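Long-range contacts in 3-deoxy-manno-octulosonate cytidylyltransferase (Escherichia coli, PDB 1H7E), which catalyses the transfer of a cytidylyl group from CTP to 3-deoxy-manno-octulosonate, activating this sugar for lipopolysaccharide biosynthesis: residues P8-G12 with A49-V55; M29-V33 with L95-P100; D117-A123 with Y176-V182; R147-F153 with N211-E216. All blocks are in the same frame, centred on the assembly; numbering follows the deposited sequence.

Contact 1 (P8-G12 with A49-V55)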
# COMPACT_ATOMS: atom_id res chain seq x y z
N PRO A 8 23.54 11.88 -7.33
CA PRO A 8 23.47 13.07 -6.47
C PRO A 8 24.60 12.95 -5.46
O PRO A 8 24.74 11.91 -4.80
CB PRO A 8 22.12 12.90 -5.75
CG PRO A 8 21.33 12.07 -6.68
CD PRO A 8 22.34 11.05 -7.17
N ALA A 9 25.42 13.98 -5.32
CA ALA A 9 26.53 13.91 -4.39
C ALA A 9 26.75 15.21 -3.66
O ALA A 9 27.55 16.05 -4.09
CB ALA A 9 27.81 13.50 -5.13
N ARG A 10 26.01 15.41 -2.57
CA ARG A 10 26.17 16.62 -1.78
C ARG A 10 27.18 16.40 -0.63
O ARG A 10 27.15 15.37 0.06
CB ARG A 10 24.82 17.19 -1.32
CG ARG A 10 23.80 16.19 -0.79
CD ARG A 10 22.42 16.85 -0.66
NE ARG A 10 22.46 18.13 0.05
CZ ARG A 10 21.67 19.17 -0.21
NH1 ARG A 10 20.75 19.10 -1.17
NH2 ARG A 10 21.81 20.31 0.47
N TYR A 11 28.12 17.33 -0.52
CA TYR A 11 29.20 17.31 0.48
C TYR A 11 28.68 17.31 1.91
O TYR A 11 28.89 16.35 2.66
CB TYR A 11 30.11 18.53 0.25
CG TYR A 11 31.40 18.54 1.05
CD1 TYR A 11 32.62 18.18 0.46
CD2 TYR A 11 31.42 18.96 2.39
CE1 TYR A 11 33.81 18.24 1.18
CE2 TYR A 11 32.61 19.02 3.11
CZ TYR A 11 33.80 18.66 2.50
OH TYR A 11 34.98 18.71 3.21
N GLY A 12 28.01 18.40 2.27
CA GLY A 12 27.46 18.58 3.61
C GLY A 12 26.58 17.45 4.12
O GLY A 12 25.59 17.06 3.51
N ALA A 49 25.61 15.01 -9.89
CA ALA A 49 24.86 16.24 -9.66
C ALA A 49 25.24 16.73 -8.27
O ALA A 49 25.03 16.02 -7.28
CB ALA A 49 23.36 15.98 -9.76
N THR A 50 25.82 17.92 -8.19
CA THR A 50 26.25 18.43 -6.90
C THR A 50 25.94 19.89 -6.73
O THR A 50 25.60 20.59 -7.68
CB THR A 50 27.75 18.19 -6.69
OG1 THR A 50 28.12 18.56 -5.36
CG2 THR A 50 28.57 19.01 -7.66
N ASP A 51 26.01 20.34 -5.47
CA ASP A 51 25.77 21.74 -5.12
C ASP A 51 27.02 22.35 -4.48
O ASP A 51 27.01 23.51 -4.07
CB ASP A 51 24.55 21.87 -4.17
CG ASP A 51 24.70 21.09 -2.86
OD1 ASP A 51 25.68 20.33 -2.69
OD2 ASP A 51 23.82 21.24 -1.98
N ASP A 52 28.12 21.58 -4.48
CA ASP A 52 29.37 22.01 -3.88
C ASP A 52 30.56 21.94 -4.85
O ASP A 52 30.82 20.89 -5.44
CB ASP A 52 29.65 21.15 -2.64
CG ASP A 52 30.77 21.71 -1.78
OD1 ASP A 52 31.93 21.37 -2.07
OD2 ASP A 52 30.49 22.47 -0.83
N PRO A 53 31.32 23.05 -5.00
CA PRO A 53 32.49 23.13 -5.90
C PRO A 53 33.63 22.17 -5.55
O PRO A 53 34.41 21.80 -6.43
CB PRO A 53 32.92 24.60 -5.78
CG PRO A 53 32.46 24.99 -4.41
CD PRO A 53 31.10 24.34 -4.33
N ARG A 54 33.73 21.79 -4.29
CA ARG A 54 34.77 20.85 -3.87
C ARG A 54 34.51 19.48 -4.49
O ARG A 54 35.44 18.80 -4.97
CB ARG A 54 34.83 20.76 -2.33
CG ARG A 54 35.20 22.07 -1.64
CD ARG A 54 35.12 21.97 -0.11
NE ARG A 54 33.74 21.95 0.39
CZ ARG A 54 33.38 22.07 1.67
NH1 ARG A 54 34.30 22.23 2.62
NH2 ARG A 54 32.10 22.04 2.00
N VAL A 55 33.23 19.08 -4.53
CA VAL A 55 32.83 17.81 -5.11
C VAL A 55 32.96 17.88 -6.64
O VAL A 55 33.45 16.94 -7.27
CB VAL A 55 31.37 17.43 -4.71
CG1 VAL A 55 30.90 16.19 -5.47
CG2 VAL A 55 31.29 17.15 -3.24
O HOH W 1 26.37 19.90 -0.24
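At the C-terminal ends of parallel strands 3-8 and 45-50, Pro8 pairs with Ala49 and the two chains run on together into loops. Such loops border the nucleotide site in GT-A transferases, so this one probably lies near the CTP site. Ala9 N donates to Ala49 O at 2.9 Å. Thr50 OG1 gives its proton to Ala9 O, also 2.9 Å away, and accepts from Asp52 N in an ST turn. Tyr11 has CG anti to the backbone N (chi1 -171°), which lays the ring flat against one face of the Arg54 guanidinium. The two planes are 15° apart, with Arg54 CZ 3.6 Å from the ring centroid, a cation-pi stack. Tyr11 is poorly ordered, so the stack is probably not rigid. Val55 CG2 lies at the ring edge, 4.1 Å from Tyr11 CD1. Asp52 caps the helix, its OD1 accepting from Arg54 N. Arg54 also grips Asp52 side-on in a salt bridge, NE to OD1 (3.1 Å) and NH2 to OD2. Asp51 OD2 lies over a guanidinium face of Arg10, 3.3 Å from Arg10 NH2. Asp52 thus turns the Arg54 guanidinium toward Tyr11, whereas Arg10 and Asp51 form a salt bridge by charge alone, without a directed N-H.

Contact 2 (M29-V33 with L95-P100)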
# COMPACT_ATOMS: atom_id res chain seq x y z
N MET A 29 34.95 8.08 -2.22
CA MET A 29 33.76 7.26 -2.36
C MET A 29 33.00 7.52 -3.66
O MET A 29 32.59 6.57 -4.35
CB MET A 29 32.83 7.43 -1.16
CG MET A 29 31.55 6.61 -1.28
SD MET A 29 30.64 6.51 0.25
CE MET A 29 30.18 8.25 0.46
N ILE A 30 32.86 8.81 -4.00
CA ILE A 30 32.16 9.21 -5.23
C ILE A 30 32.79 8.57 -6.49
O ILE A 30 32.08 8.21 -7.45
CB ILE A 30 32.05 10.77 -5.32
CG1 ILE A 30 31.01 11.19 -6.37
CG2 ILE A 30 33.38 11.38 -5.65
CD1 ILE A 30 29.60 10.73 -6.05
N GLN A 31 34.11 8.32 -6.46
CA GLN A 31 34.76 7.69 -7.61
C GLN A 31 34.36 6.22 -7.79
O GLN A 31 34.15 5.75 -8.92
CB GLN A 31 36.28 7.83 -7.53
CG GLN A 31 37.00 7.23 -8.76
CD GLN A 31 38.49 7.53 -8.79
OE1 GLN A 31 38.96 8.43 -8.10
NE2 GLN A 31 39.24 6.76 -9.56
N HIS A 32 34.22 5.49 -6.67
CA HIS A 32 33.82 4.08 -6.72
C HIS A 32 32.43 3.93 -7.33
O HIS A 32 32.19 3.02 -8.14
CB HIS A 32 33.80 3.48 -5.31
CG HIS A 32 35.16 3.24 -4.74
ND1 HIS A 32 35.96 2.18 -5.13
CD2 HIS A 32 35.87 3.93 -3.81
CE1 HIS A 32 37.10 2.23 -4.47
NE2 HIS A 32 37.07 3.28 -3.67
N VAL A 33 31.53 4.84 -6.95
CA VAL A 33 30.17 4.81 -7.48
C VAL A 33 30.19 5.12 -8.97
O VAL A 33 29.53 4.45 -9.78
CB VAL A 33 29.24 5.81 -6.75
CG1 VAL A 33 27.83 5.77 -7.38
CG2 VAL A 33 29.16 5.45 -5.27
N LEU A 95 21.08 7.09 -8.82
CA LEU A 95 21.86 6.23 -7.93
C LEU A 95 22.31 7.03 -6.73
O LEU A 95 22.65 8.20 -6.87
CB LEU A 95 23.15 5.79 -8.61
CG LEU A 95 23.19 4.66 -9.61
CD1 LEU A 95 24.65 4.27 -9.80
CD2 LEU A 95 22.40 3.48 -9.10
N GLN A 96 22.42 6.40 -5.58
CA GLN A 96 22.89 7.11 -4.39
C GLN A 96 24.42 7.24 -4.37
O GLN A 96 25.14 6.28 -4.63
CB GLN A 96 22.36 6.42 -3.12
CG GLN A 96 20.83 6.50 -3.00
CD GLN A 96 20.29 7.88 -3.38
OE1 GLN A 96 20.57 8.87 -2.70
NE2 GLN A 96 19.54 7.95 -4.48
N GLY A 97 24.90 8.44 -4.08
CA GLY A 97 26.33 8.69 -4.07
C GLY A 97 27.07 8.10 -2.89
O GLY A 97 28.30 8.23 -2.81
N ASP A 98 26.34 7.44 -1.99
CA ASP A 98 26.93 6.84 -0.79
C ASP A 98 26.85 5.31 -0.67
O ASP A 98 27.03 4.75 0.42
CB ASP A 98 26.41 7.53 0.50
CG ASP A 98 24.89 7.38 0.69
OD1 ASP A 98 24.22 6.74 -0.15
OD2 ASP A 98 24.37 7.90 1.70
N GLU A 99 26.57 4.64 -1.78
CA GLU A 99 26.52 3.18 -1.79
C GLU A 99 27.57 2.71 -2.81
O GLU A 99 27.25 2.37 -3.95
CB GLU A 99 25.12 2.68 -2.17
CG GLU A 99 24.04 2.96 -1.13
CD GLU A 99 22.65 2.52 -1.60
OE1 GLU A 99 22.49 1.34 -2.00
OE2 GLU A 99 21.71 3.36 -1.59
N PRO A 100 28.84 2.68 -2.39
CA PRO A 100 29.96 2.27 -3.26
C PRO A 100 29.94 0.81 -3.70
O PRO A 100 30.63 0.43 -4.65
CB PRO A 100 31.18 2.55 -2.39
CG PRO A 100 30.68 2.23 -1.01
CD PRO A 100 29.31 2.91 -1.01
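Met29 reaches out from the first turn of helix 29-38 and lays its thioether end against the turn at Gly97 and Asp98. Its chain runs straight through CG and SD, then bends at the last torsion (chi3 65°). That bend brings CE over the backbone, 3.8 Å from Asp98 CA and as close to Gly97 O. The sulfur faces Pro100, two residues further on, with Met29 SD 4.0 Å from Pro100 CD. One helical turn on, Val33 spreads its two methyls over different parts of the loop. CG2 sits among backbone atoms, 3.8 Å from Pro100 CA and near the carbonyl oxygens of Gly97 and Glu99. CG1 faces the start of the loop and lies 4.3 Å from Leu95 CD1. Between them His32 sets only its CB on the proline ring, 4.0 Å from Pro100 CB, while its NE2 hydrogen-bonds Ile24 O. The side chain of Ile30 sets out away from the loop, but its CD1 still lies 4.3 Å from Gly97 O. That oxygen is buried under methyl groups of Met29, Ile30 and Val33 and has no polar partner in the model. The helix contributes apolar groups, which pack on apolar side chains and on backbone carbonyl oxygens of the loop. The carboxylate of Asp98 is turned elsewhere and forms a salt bridge with Lys19. Residues 96-99 make a type I turn just after the central strand 91-94. In GT-A fold transferases the corresponding loop borders the nucleotide and metal site, consistent with an active-site position for this turn.

Contact 3 (D117-A123 with Y176-V182)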
# COMPACT_ATOMS: atom_id res chain seq x y z
N ASP A 117 8.72 -2.55 -20.71
CA ASP A 117 7.37 -2.01 -20.57
C ASP A 117 7.43 -0.48 -20.74
O ASP A 117 7.74 0.26 -19.80
CB ASP A 117 6.75 -2.39 -19.21
CG ASP A 117 5.31 -1.93 -19.07
OD1 ASP A 117 4.79 -1.26 -19.99
OD2 ASP A 117 4.68 -2.23 -18.03
N PRO A 118 7.12 0.01 -21.96
CA PRO A 118 7.12 1.43 -22.34
C PRO A 118 6.14 2.30 -21.55
O PRO A 118 6.32 3.51 -21.47
CB PRO A 118 6.73 1.37 -23.82
CG PRO A 118 7.21 0.00 -24.26
CD PRO A 118 6.77 -0.84 -23.11
N ALA A 119 5.09 1.69 -21.00
CA ALA A 119 4.08 2.40 -20.22
C ALA A 119 4.45 2.59 -18.75
O ALA A 119 3.73 3.29 -18.05
CB ALA A 119 2.76 1.69 -20.31
N LEU A 120 5.53 1.94 -18.30
CA LEU A 120 5.98 2.02 -16.91
C LEU A 120 6.63 3.37 -16.62
O LEU A 120 7.65 3.71 -17.20
CB LEU A 120 6.94 0.87 -16.60
CG LEU A 120 7.46 0.80 -15.16
CD1 LEU A 120 6.29 0.68 -14.15
CD2 LEU A 120 8.41 -0.40 -15.05
N PRO A 121 6.07 4.14 -15.67
CA PRO A 121 6.65 5.45 -15.38
C PRO A 121 7.90 5.45 -14.50
O PRO A 121 8.83 6.22 -14.75
CB PRO A 121 5.51 6.20 -14.68
CG PRO A 121 4.28 5.30 -14.84
CD PRO A 121 4.84 3.93 -14.89
N VAL A 122 7.89 4.61 -13.46
CA VAL A 122 8.97 4.56 -12.48
C VAL A 122 9.23 3.12 -12.05
O VAL A 122 8.30 2.31 -11.96
CB VAL A 122 8.58 5.36 -11.19
CG1 VAL A 122 9.74 5.41 -10.19
CG2 VAL A 122 8.08 6.77 -11.55
N ALA A 123 10.50 2.81 -11.81
CA ALA A 123 10.90 1.48 -11.35
C ALA A 123 11.93 1.66 -10.23
O ALA A 123 12.63 2.67 -10.16
CB ALA A 123 11.48 0.65 -12.49
N TYR A 176 16.30 4.49 -8.28
CA TYR A 176 15.11 4.69 -9.12
C TYR A 176 15.42 4.95 -10.58
O TYR A 176 16.48 5.49 -10.90
CB TYR A 176 14.35 5.93 -8.64
CG TYR A 176 13.83 5.89 -7.23
CD1 TYR A 176 14.64 6.29 -6.16
CD2 TYR A 176 12.51 5.52 -6.96
CE1 TYR A 176 14.13 6.32 -4.85
CE2 TYR A 176 12.00 5.55 -5.67
CZ TYR A 176 12.81 5.95 -4.62
OH TYR A 176 12.30 6.02 -3.36
N ALA A 177 14.49 4.56 -11.46
CA ALA A 177 14.57 4.83 -12.90
C ALA A 177 13.27 5.60 -13.18
O ALA A 177 12.17 5.15 -12.82
CB ALA A 177 14.61 3.54 -13.72
N TYR A 178 13.39 6.78 -13.78
CA TYR A 178 12.22 7.60 -14.09
C TYR A 178 12.16 7.88 -15.57
O TYR A 178 13.17 8.16 -16.18
CB TYR A 178 12.32 8.99 -13.45
CG TYR A 178 12.42 9.02 -11.95
CD1 TYR A 178 11.27 9.09 -11.16
CD2 TYR A 178 13.65 9.03 -11.32
CE1 TYR A 178 11.34 9.19 -9.79
CE2 TYR A 178 13.74 9.12 -9.92
CZ TYR A 178 12.58 9.21 -9.18
OH TYR A 178 12.65 9.33 -7.81
N ARG A 179 10.96 7.82 -16.13
CA ARG A 179 10.71 8.18 -17.52
C ARG A 179 10.79 9.73 -17.51
O ARG A 179 10.46 10.39 -16.50
CB ARG A 179 9.31 7.77 -17.92
CG ARG A 179 9.21 7.15 -19.27
CD ARG A 179 9.07 5.67 -19.12
NE ARG A 179 9.66 4.97 -20.25
CZ ARG A 179 9.83 3.65 -20.31
NH1 ARG A 179 9.45 2.88 -19.28
NH2 ARG A 179 10.41 3.11 -21.37
N ARG A 180 11.23 10.32 -18.63
CA ARG A 180 11.35 11.77 -18.74
C ARG A 180 10.05 12.54 -18.40
O ARG A 180 10.08 13.54 -17.67
CB ARG A 180 11.85 12.14 -20.15
CG ARG A 180 12.11 13.63 -20.35
CD ARG A 180 12.76 13.92 -21.71
NE ARG A 180 12.80 15.36 -21.98
CZ ARG A 180 13.76 16.19 -21.60
NH1 ARG A 180 14.82 15.76 -20.94
NH2 ARG A 180 13.63 17.49 -21.82
N ASP A 181 8.93 12.07 -18.92
CA ASP A 181 7.66 12.76 -18.67
C ASP A 181 7.24 12.83 -17.20
O ASP A 181 6.53 13.76 -16.82
CB ASP A 181 6.53 12.20 -19.54
CG ASP A 181 6.31 10.72 -19.35
OD1 ASP A 181 6.53 9.95 -20.31
OD2 ASP A 181 5.90 10.31 -18.25
N VAL A 182 7.72 11.91 -16.37
CA VAL A 182 7.40 11.95 -14.94
C VAL A 182 8.10 13.12 -14.29
O VAL A 182 7.51 13.86 -13.50
CB VAL A 182 7.80 10.63 -14.22
CG1 VAL A 182 7.55 10.76 -12.71
CG2 VAL A 182 6.98 9.48 -14.77
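Arg179 meets the 117-123 segment with both backbone and side chain. Its N donates to Pro121 O at 3.0 Å. Its guanidinium reaches back to the carbonyls of the loop, where NH1 points at Leu120 O, 2.9 Å away and in the carbonyl plane, on a lone pair (N-H...O angle 157°). A weak bond also runs from Arg179 NH1 to Asp117 O. Pro118 O stands over the centre of the guanidinium face, 3.7 Å from Arg179 CZ. To get there the side chain bends at chi2 (103°), away from a staggered value. A methionine in its place would probably leave Leu120 O without its donor and the loop less firmly tied to the strand. Beyond Arg179 the chains form a regular antiparallel ladder of the mixed central sheet, joining strands 122-129 and 169-179. Ala123 and Ala177 are a hydrogen-bonded pair, each N giving to the other's O at 3.0 Å. Val122 and Tyr178 are the non-hydrogen-bonded pair, and their side chains lie side by side, Val122 CG2 being 4.0 Å from Tyr178 CD1. Val182, in the first turn of helix 180-185, packs CG1 on Val122 CG2 and CG2 on Pro121 CB (3.6 Å). Helix 104-116 covers the face of Ala123 and Ala177, and Met114 O from that helix is a further acceptor for Arg179 NH1. Asp117 shapes the loop, its OD1 taking the N-H of Ala119 in an Asx turn, within a type I turn from Asp117 to Leu120. Its OD2 forms a salt bridge with Arg213.

Contact 4 (R147-F153 with N211-E216)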
# COMPACT_ATOMS: atom_id res chain seq x y z
N ARG A 147 1.99 -8.19 -10.29
CA ARG A 147 2.77 -7.58 -11.36
C ARG A 147 4.04 -6.93 -10.80
O ARG A 147 4.82 -6.32 -11.53
CB ARG A 147 1.94 -6.51 -12.07
CG ARG A 147 0.82 -7.05 -12.93
CD ARG A 147 0.22 -5.96 -13.81
NE ARG A 147 -0.63 -5.03 -13.07
CZ ARG A 147 -1.91 -5.27 -12.74
NH1 ARG A 147 -2.50 -6.41 -13.06
NH2 ARG A 147 -2.61 -4.33 -12.11
N GLN A 148 4.25 -7.08 -9.50
CA GLN A 148 5.40 -6.48 -8.82
C GLN A 148 5.26 -4.97 -8.63
O GLN A 148 6.22 -4.28 -8.32
CB GLN A 148 6.72 -6.81 -9.52
CG GLN A 148 7.00 -8.28 -9.58
CD GLN A 148 8.44 -8.54 -9.91
OE1 GLN A 148 8.89 -8.30 -11.04
NE2 GLN A 148 9.19 -8.99 -8.92
N ASP A 149 4.06 -4.45 -8.87
CA ASP A 149 3.82 -3.03 -8.63
C ASP A 149 3.73 -2.82 -7.13
O ASP A 149 3.15 -3.65 -6.42
CB ASP A 149 2.48 -2.62 -9.25
CG ASP A 149 2.49 -2.67 -10.76
OD1 ASP A 149 3.58 -2.56 -11.38
OD2 ASP A 149 1.39 -2.80 -11.33
N ALA A 150 4.26 -1.71 -6.64
CA ALA A 150 4.19 -1.43 -5.22
C ALA A 150 2.79 -1.01 -4.80
O ALA A 150 2.09 -0.29 -5.53
CB ALA A 150 5.19 -0.34 -4.84
N LEU A 151 2.34 -1.55 -3.66
CA LEU A 151 1.03 -1.18 -3.10
C LEU A 151 1.28 -0.01 -2.12
O LEU A 151 0.54 0.97 -2.10
CB LEU A 151 0.39 -2.36 -2.34
CG LEU A 151 -0.02 -3.56 -3.22
CD1 LEU A 151 -0.67 -4.63 -2.33
CD2 LEU A 151 -0.97 -3.10 -4.31
N TYR A 152 2.33 -0.12 -1.33
CA TYR A 152 2.66 0.93 -0.35
C TYR A 152 4.09 0.72 0.14
O TYR A 152 4.64 -0.39 0.04
CB TYR A 152 1.65 0.87 0.83
CG TYR A 152 1.74 2.01 1.84
CD1 TYR A 152 1.53 3.33 1.45
CD2 TYR A 152 2.05 1.77 3.18
CE1 TYR A 152 1.64 4.38 2.36
CE2 TYR A 152 2.16 2.83 4.11
CZ TYR A 152 1.96 4.12 3.67
OH TYR A 152 2.08 5.18 4.54
N PHE A 153 4.71 1.80 0.64
CA PHE A 153 6.07 1.78 1.22
C PHE A 153 5.85 2.33 2.64
O PHE A 153 5.14 3.32 2.81
CB PHE A 153 7.01 2.79 0.52
CG PHE A 153 7.37 2.44 -0.90
CD1 PHE A 153 6.53 2.80 -1.95
CD2 PHE A 153 8.56 1.76 -1.17
CE1 PHE A 153 6.85 2.49 -3.29
CE2 PHE A 153 8.91 1.44 -2.50
CZ PHE A 153 8.05 1.81 -3.56
N ASN A 211 2.31 4.74 -11.03
CA ASN A 211 2.75 3.40 -10.70
C ASN A 211 4.26 3.24 -10.55
O ASN A 211 5.03 3.77 -11.34
CB ASN A 211 2.25 2.41 -11.75
CG ASN A 211 2.59 0.97 -11.40
OD1 ASN A 211 2.28 0.51 -10.30
ND2 ASN A 211 3.28 0.28 -12.31
N ILE A 212 4.67 2.52 -9.51
CA ILE A 212 6.08 2.27 -9.27
C ILE A 212 6.26 0.76 -9.23
O ILE A 212 5.70 0.09 -8.36
CB ILE A 212 6.54 2.87 -7.94
CG1 ILE A 212 6.30 4.38 -7.89
CG2 ILE A 212 8.02 2.52 -7.69
CD1 ILE A 212 6.63 4.99 -6.51
N ARG A 213 6.96 0.20 -10.23
CA ARG A 213 7.21 -1.23 -10.25
C ARG A 213 8.49 -1.48 -9.47
O ARG A 213 9.49 -0.79 -9.66
CB ARG A 213 7.29 -1.78 -11.67
CG ARG A 213 7.43 -3.30 -11.70
CD ARG A 213 6.92 -3.89 -13.01
NE ARG A 213 5.50 -3.61 -13.21
CZ ARG A 213 4.93 -3.32 -14.37
NH1 ARG A 213 5.66 -3.29 -15.49
NH2 ARG A 213 3.63 -3.00 -14.41
N THR A 214 8.47 -2.49 -8.60
CA THR A 214 9.60 -2.78 -7.72
C THR A 214 10.17 -4.16 -7.97
O THR A 214 9.57 -5.14 -7.51
CB THR A 214 9.13 -2.64 -6.21
OG1 THR A 214 8.46 -1.40 -6.03
CG2 THR A 214 10.31 -2.63 -5.27
N PHE A 215 11.34 -4.22 -8.62
CA PHE A 215 12.06 -5.46 -8.95
C PHE A 215 12.92 -6.04 -7.83
O PHE A 215 13.75 -5.35 -7.23
CB PHE A 215 12.96 -5.27 -10.17
CG PHE A 215 12.22 -4.81 -11.38
CD1 PHE A 215 11.65 -5.72 -12.26
CD2 PHE A 215 12.06 -3.45 -11.63
CE1 PHE A 215 10.93 -5.30 -13.36
CE2 PHE A 215 11.34 -3.01 -12.74
CZ PHE A 215 10.78 -3.94 -13.61
N GLU A 216 12.78 -7.34 -7.61
CA GLU A 216 13.54 -8.01 -6.56
C GLU A 216 14.94 -8.47 -6.98
O GLU A 216 15.10 -9.08 -8.03
CB GLU A 216 12.72 -9.20 -6.03
CG GLU A 216 13.33 -9.80 -4.78
CD GLU A 216 12.56 -10.97 -4.22
OE1 GLU A 216 11.36 -11.12 -4.49
OE2 GLU A 216 13.19 -11.74 -3.49
O HOH W 2 11.50 -8.97 -9.66
O HOH W 3 2.53 1.40 -7.62
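Asn211 meets Asp149 with its amide, ND2 lying 3.0 Å from OD1 of Asp149. It approaches from above the carboxylate plane, and the two flat groups stand 78° apart. A water links Asn211 OD1 and Ile212 N to Ala150 O. Ile212 O takes an almost straight bond from Ala150 N at 2.9 Å, while its CD1 packs 4.1 Å from Phe153 CE1. Arg213 NE meets Asp149 OD1 at 2.9 Å nearly along its C-O axis, on the opposite side of the carboxylate plane from Asn211 ND2, with a weak bond from NH2. Its chain is extended, then bends at chi3 (-61°) to bring NE there. The guanidinium and carboxylate are nearly coplanar, at 22°. Replacing Arg213 by a leucine would probably leave Asp149 without its main positive partner and Asp117, which binds NH1, without its salt bridge. Arg147 NE adds only a weak bond to Asp149 OD2. Thr214 N gives to Gln148 O at 2.9 Å, but its hydroxyl is buried without a polar partner, OG1 lying 3.6 Å from Ala150 CB. Phe215 turns a ring carbon, CD1, to Gln148 OE1, 4.0 Å away. The exposed Glu216 forms a salt bridge with Arg168. Strand 212-216 is the outermost strand of the central sheet in this chain, beside strand 122-129. Strand 150-154 pairs with strand 141-144, which Ala150 and Thr214 also touch. Helix 203-207 packs on Ile212 and Phe153, and Arg147 and Leu151 touch the second subunit.

Contact 2 is the buried one; no hydrogen bond joins its segments, and apolar side chains pack partly on backbone carbonyls. Contacts 1, 3 and 4 are partly buried and rely on hydrogen bonds and charges. Contacts 1 and 2 touch, Ala9 CB lying 3.4 Å from Ile30 CD1, and both lie near the C-terminal ends of parallel strands. Contacts 3 and 4 lie toward the end of the sheet closed by 212-216. Their strands, 122-129 and 212-216, are neighbours, and Asp117 and Arg213 join them by a salt bridge. Arginine stacks on a ring and meets carboxylates in contact 1, bonds to carbonyls in contact 3 and pairs with a carboxylate in contact 4. Contact 4 alone touches the second subunit.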